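Local atomic coordinates of kelch repeat and BTB domain-containing protein A55 (PDB entry 6I2M), a protein that probably acts as a substrate-specific adapter for CUL3-containing E3 ubiquitin ligases, directing host proteins to ubiquitination and proteasomal degradation. Residues S96-D99 with S105-T108; D89-I94 with N112-N117. All blocks are in the same frame, centred on the assembly; numbering follows the deposited sequence.

Contact 1 (S96-D99 with S105-T108); sequences STAD and SAIT
Ala98 and Asp99 meet Ala106 and Ile107 inside a helical hairpin of the BTB domain, where helix 91-101 turns through a short connection into helix 104-116, which runs back at a marked slant to it. The small Ala98 and Ala106 let the helices come close, to 5.7 Å between the CA atoms of Ala98 and Ile107, whose side chain passes to one side toward Asp99. Ala98 points its methyl at the second helix, and Ala106 answers with its own, CB of Ala98 lying 4.2 Å from CB of Ala106. Neither residue has anything beyond CB to hold the backbones apart, so the methyl of Ala98 also comes within 4.3 Å of the backbone N of Ile107. Leu75 and Tyr78 of helix 69-79 press on Ala106 from outside the pair.

Ile107 provides the longer reach. With CG1 swung anti to its backbone N (chi1 -158°), the chain extends through CG1 and ends with CD1 at the start of the Asp99 side chain. There CD1 is 3.8 Å from CA of Asp99 and 3.9 Å from its CB, an apolar contact with the aliphatic base of an acidic residue. The methyl also lies 3.5 Å from OD1 of Asp99, in van der Waals contact. The two side chains run at a slant to one another. The other carboxylate oxygen, OD2, is hydrogen-bonded to an aromatic side chain of another protein's chain, consistent with the role of the BTB domain in binding CUL3. An aspartate suits this place because its CB can meet isoleucine while its carboxylate presents an acceptor to a partner. Ile107 thus puts one methyl beside OD1, probably shielding that oxygen in part from water, while OD2 is held by the other protein.

Contact 2 (D89-I94 with N112-N117); sequences DNVKYI and NYILKN
Val91 fits between Tyr113 and Ile114, one methyl for each, and this wedge is the tight part of the contact. CG1 of Val91 lies 3.6 Å from CD1 and 3.9 Å from CE1 of the Tyr113 ring, approaching it obliquely, and the valine side chain stands nearly perpendicular to that of Tyr113. With chi1 at -70°, Val91 turns CG2 to Ile114, whose CG1 is 4.1 Å away; the side chains of Val91 and Ile114 lie alongside, pointing opposite ways. A branched residue suits the spot because its two methyls part just beyond CB. Leu86 touches both Val91 and Tyr113.

This is the wider part of the hairpin of helices 91-101 and 104-116, with 7.5 Å between the CA atoms of Val91 and Ile114, so larger side chains fill the gap. Ile114 also touches Phe126 and Ile138, on helices in the BACK region that follow in the chain.

On the far side of the tyrosine the helix ends at Lys116, and the next residue, Asn117, bends its side chain back: its ND2 donates to O of Tyr113 at 2.9 Å, with an N-H...O angle of 158°. N of Asn117 donates there too, so two donors of one residue grip this one carbonyl oxygen at the last turn. The same ND2 sits 3.4 Å above the ring plane of Tyr113, over its centre, and so backs the ring from one face. Outward from the wedge the segments no longer touch: Asn112 and Lys116 face solvent, and Lys92, its CB pointing away, pairs with Asp125 of helix 120-132.

In the fold
From the N terminus of this BTB-BACK part, which lacks the Kelch repeats thought to recruit substrates, the chain passes through the early BTB strands and helices to helix 91-101. Residues 89-94, at the start of helix 91-101, open the outer loop; residues 96-99, farther along that helix, open the inner one. The chain then turns and enters helix 104-116, where residues 105-108 close contact 1 and residues 112-117 later close contact 2. Contact 1 is thus nested inside contact 2, their centres 10 Å apart. Contact 1 joins the helices near their connection, beside helix 69-79 and the other protein's chain, whereas contact 2 joins them at the open end, next to helices 120-132 and 136-147.

Contact 1 (S96-D99 with S105-T108)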
loop_
_atom_site.group_PDB
_atom_site.type_symbol
_atom_site.label_atom_id
_atom_site.label_comp_id
_atom_site.label_asym_id
_atom_site.label_seq_id
_atom_site.Cartn_x
_atom_site.Cartn_y
_atom_site.Cartn_z
ATOM N N SER A 96 -5.656 9.915 21.398
ATOM C CA SER A 96 -4.783 9.593 22.538
ATOM C C SER A 96 -3.876 8.395 22.252
ATOM O O SER A 96 -2.679 8.443 22.554
ATOM C CB SER A 96 -5.612 9.311 23.787
ATOM O OG SER A 96 -6.287 10.471 24.242
ATOM N N THR A 97 -4.453 7.327 21.671
ATOM C CA THR A 97 -3.753 6.093 21.315
ATOM C C THR A 97 -2.820 6.334 20.120
ATOM O O THR A 97 -1.702 5.813 20.108
ATOM C CB THR A 97 -4.755 4.955 21.081
ATOM O OG1 THR A 97 -5.767 4.979 22.091
ATOM C CG2 THR A 97 -4.091 3.594 21.054
ATOM N N ALA A 98 -3.277 7.137 19.129
ATOM C CA ALA A 98 -2.498 7.498 17.941
ATOM C C ALA A 98 -1.295 8.360 18.316
ATOM O O ALA A 98 -0.264 8.278 17.651
ATOM C CB ALA A 98 -3.370 8.229 16.933
ATOM N N ASP A 99 -1.426 9.176 19.383
ATOM C CA ASP A 99 -0.365 10.044 19.896
ATOM C C ASP A 99 0.725 9.226 20.592
ATOM O O ASP A 99 1.905 9.551 20.456
ATOM C CB ASP A 99 -0.944 11.108 20.844
ATOM C CG ASP A 99 -0.001 12.242 21.210
ATOM O OD1 ASP A 99 0.963 12.490 20.448
ATOM O OD2 ASP A 99 -0.240 12.896 22.245
ATOM N N SER A 105 -0.332 9.548 10.083
ATOM C CA SER A 105 -1.493 9.429 9.200
ATOM C C SER A 105 -2.820 9.520 9.960
ATOM O O SER A 105 -3.790 10.067 9.432
ATOM C CB SER A 105 -1.424 8.117 8.428
ATOM O OG SER A 105 -0.282 8.073 7.589
ATOM N N ALA A 106 -2.856 8.985 11.192
ATOM C CA ALA A 106 -4.041 8.971 12.047
ATOM C C ALA A 106 -4.145 10.182 12.972
ATOM O O ALA A 106 -5.263 10.607 13.270
ATOM C CB ALA A 106 -4.084 7.690 12.852
ATOM N N ILE A 107 -2.997 10.732 13.434
ATOM C CA ILE A 107 -2.968 11.901 14.320
ATOM C C ILE A 107 -3.497 13.151 13.587
ATOM O O ILE A 107 -4.172 13.971 14.208
ATOM C CB ILE A 107 -1.583 12.114 15.012
ATOM C CG1 ILE A 107 -1.716 12.964 16.299
ATOM C CG2 ILE A 107 -0.508 12.670 14.055
ATOM C CD1 ILE A 107 -0.564 12.831 17.317
ATOM N N THR A 108 -3.232 13.261 12.267
ATOM C CA THR A 108 -3.691 14.378 11.435
ATOM C C THR A 108 -5.189 14.268 11.135
ATOM O O THR A 108 -5.903 15.256 11.302
ATOM C CB THR A 108 -2.828 14.547 10.171
ATOM O OG1 THR A 108 -2.741 13.302 9.477
ATOM C CG2 THR A 108 -1.432 15.084 10.477
#

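Contact 2 (D89-I94 with N112-N117)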
loop_
_atom_site.group_PDB
_atom_site.type_symbol
_atom_site.label_atom_id
_atom_site.label_comp_id
_atom_site.label_asym_id
_atom_site.label_seq_id
_atom_site.Cartn_x
_atom_site.Cartn_y
_atom_site.Cartn_z
ATOM N N ASP A 89 -17.776 10.855 19.628
ATOM C CA ASP A 89 -17.573 10.095 20.862
ATOM C C ASP A 89 -16.270 9.282 20.909
ATOM O O ASP A 89 -15.652 9.219 21.973
ATOM C CB ASP A 89 -18.783 9.193 21.156
ATOM C CG ASP A 89 -20.077 9.954 21.379
ATOM O OD1 ASP A 89 -20.197 10.630 22.426
ATOM O OD2 ASP A 89 -20.972 9.870 20.511
ATOM N N ASN A 90 -15.857 8.659 19.782
ATOM C CA ASN A 90 -14.647 7.826 19.749
ATOM C C ASN A 90 -13.347 8.581 19.408
ATOM O O ASN A 90 -12.277 8.120 19.813
ATOM C CB ASN A 90 -14.818 6.602 18.829
ATOM C CG ASN A 90 -15.087 6.861 17.360
ATOM O OD1 ASN A 90 -14.673 7.865 16.768
ATOM N ND2 ASN A 90 -15.762 5.920 16.719
ATOM N N VAL A 91 -13.432 9.725 18.682
ATOM C CA VAL A 91 -12.277 10.546 18.252
ATOM C C VAL A 91 -11.376 10.995 19.417
ATOM O O VAL A 91 -10.169 11.157 19.225
ATOM C CB VAL A 91 -12.659 11.754 17.352
ATOM C CG1 VAL A 91 -13.114 11.289 15.976
ATOM C CG2 VAL A 91 -13.702 12.662 18.006
ATOM N N LYS A 92 -11.970 11.189 20.609
ATOM C CA LYS A 92 -11.300 11.586 21.846
ATOM C C LYS A 92 -10.289 10.508 22.270
ATOM O O LYS A 92 -9.172 10.839 22.672
ATOM C CB LYS A 92 -12.358 11.796 22.944
ATOM C CG LYS A 92 -11.895 12.620 24.136
ATOM C CD LYS A 92 -13.008 12.761 25.166
ATOM C CE LYS A 92 -12.568 13.540 26.380
ATOM N NZ LYS A 92 -13.658 13.663 27.382
ATOM N N TYR A 93 -10.674 9.224 22.142
ATOM C CA TYR A 93 -9.846 8.079 22.526
ATOM C C TYR A 93 -8.913 7.594 21.410
ATOM O O TYR A 93 -7.841 7.073 21.720
ATOM C CB TYR A 93 -10.713 6.932 23.076
ATOM C CG TYR A 93 -11.648 7.363 24.190
ATOM C CD1 TYR A 93 -11.188 7.514 25.495
ATOM C CD2 TYR A 93 -12.989 7.632 23.935
ATOM C CE1 TYR A 93 -12.040 7.924 26.520
ATOM C CE2 TYR A 93 -13.851 8.042 24.951
ATOM C CZ TYR A 93 -13.372 8.186 26.243
ATOM O OH TYR A 93 -14.218 8.586 27.250
ATOM N N ILE A 94 -9.304 7.772 20.126
ATOM C CA ILE A 94 -8.489 7.367 18.968
ATOM C C ILE A 94 -7.241 8.267 18.848
ATOM O O ILE A 94 -6.157 7.757 18.559
ATOM C CB ILE A 94 -9.315 7.252 17.645
ATOM C CG1 ILE A 94 -10.450 6.208 17.796
ATOM C CG2 ILE A 94 -8.417 6.889 16.440
ATOM C CD1 ILE A 94 -11.586 6.305 16.772
ATOM N N ASN A 112 -7.884 17.055 12.471
ATOM C CA ASN A 112 -8.664 17.752 11.443
ATOM C C ASN A 112 -10.170 17.597 11.658
ATOM O O ASN A 112 -10.908 18.550 11.418
ATOM C CB ASN A 112 -8.267 17.295 10.034
ATOM C CG ASN A 112 -6.893 17.735 9.574
ATOM O OD1 ASN A 112 -6.233 18.595 10.173
ATOM N ND2 ASN A 112 -6.431 17.148 8.482
ATOM N N TYR A 113 -10.615 16.411 12.127
ATOM C CA TYR A 113 -12.021 16.108 12.420
ATOM C C TYR A 113 -12.492 16.890 13.653
ATOM O O TYR A 113 -13.620 17.388 13.659
ATOM C CB TYR A 113 -12.219 14.593 12.627
ATOM C CG TYR A 113 -13.665 14.164 12.772
ATOM C CD1 TYR A 113 -14.270 14.090 14.024
ATOM C CD2 TYR A 113 -14.420 13.796 11.661
ATOM C CE1 TYR A 113 -15.597 13.684 14.166
ATOM C CE2 TYR A 113 -15.747 13.387 11.790
ATOM C CZ TYR A 113 -16.332 13.334 13.046
ATOM O OH TYR A 113 -17.640 12.933 13.181
ATOM N N ILE A 114 -11.634 16.979 14.693
ATOM C CA ILE A 114 -11.903 17.691 15.946
ATOM C C ILE A 114 -12.016 19.204 15.690
ATOM O O ILE A 114 -12.974 19.820 16.155
ATOM C CB ILE A 114 -10.877 17.304 17.062
ATOM C CG1 ILE A 114 -11.103 15.841 17.528
ATOM C CG2 ILE A 114 -10.924 18.271 18.263
ATOM C CD1 ILE A 114 -9.888 15.136 18.166
ATOM N N LEU A 115 -11.068 19.780 14.919
ATOM C CA LEU A 115 -11.042 21.206 14.562
ATOM C C LEU A 115 -12.229 21.616 13.674
ATOM O O LEU A 115 -12.746 22.725 13.825
ATOM C CB LEU A 115 -9.713 21.578 13.876
ATOM C CG LEU A 115 -8.456 21.594 14.751
ATOM C CD1 LEU A 115 -7.214 21.329 13.921
ATOM C CD2 LEU A 115 -8.311 22.909 15.493
ATOM N N LYS A 116 -12.652 20.721 12.756
ATOM C CA LYS A 116 -13.772 20.927 11.829
ATOM C C LYS A 116 -15.116 20.881 12.570
ATOM O O LYS A 116 -15.954 21.760 12.363
ATOM C CB LYS A 116 -13.730 19.871 10.703
ATOM C CG LYS A 116 -14.855 19.949 9.675
ATOM C CD LYS A 116 -14.920 18.676 8.843
ATOM C CE LYS A 116 -16.155 18.611 7.979
ATOM N NZ LYS A 116 -16.237 17.327 7.236
ATOM N N ASN A 117 -15.315 19.854 13.420
ATOM C CA ASN A 117 -16.549 19.642 14.182
ATOM C C ASN A 117 -16.514 20.254 15.599
ATOM O O ASN A 117 -17.258 19.808 16.476
ATOM C CB ASN A 117 -16.903 18.147 14.217
ATOM C CG ASN A 117 -17.170 17.549 12.858
ATOM O OD1 ASN A 117 -18.265 17.673 12.300
ATOM N ND2 ASN A 117 -16.173 16.884 12.296
#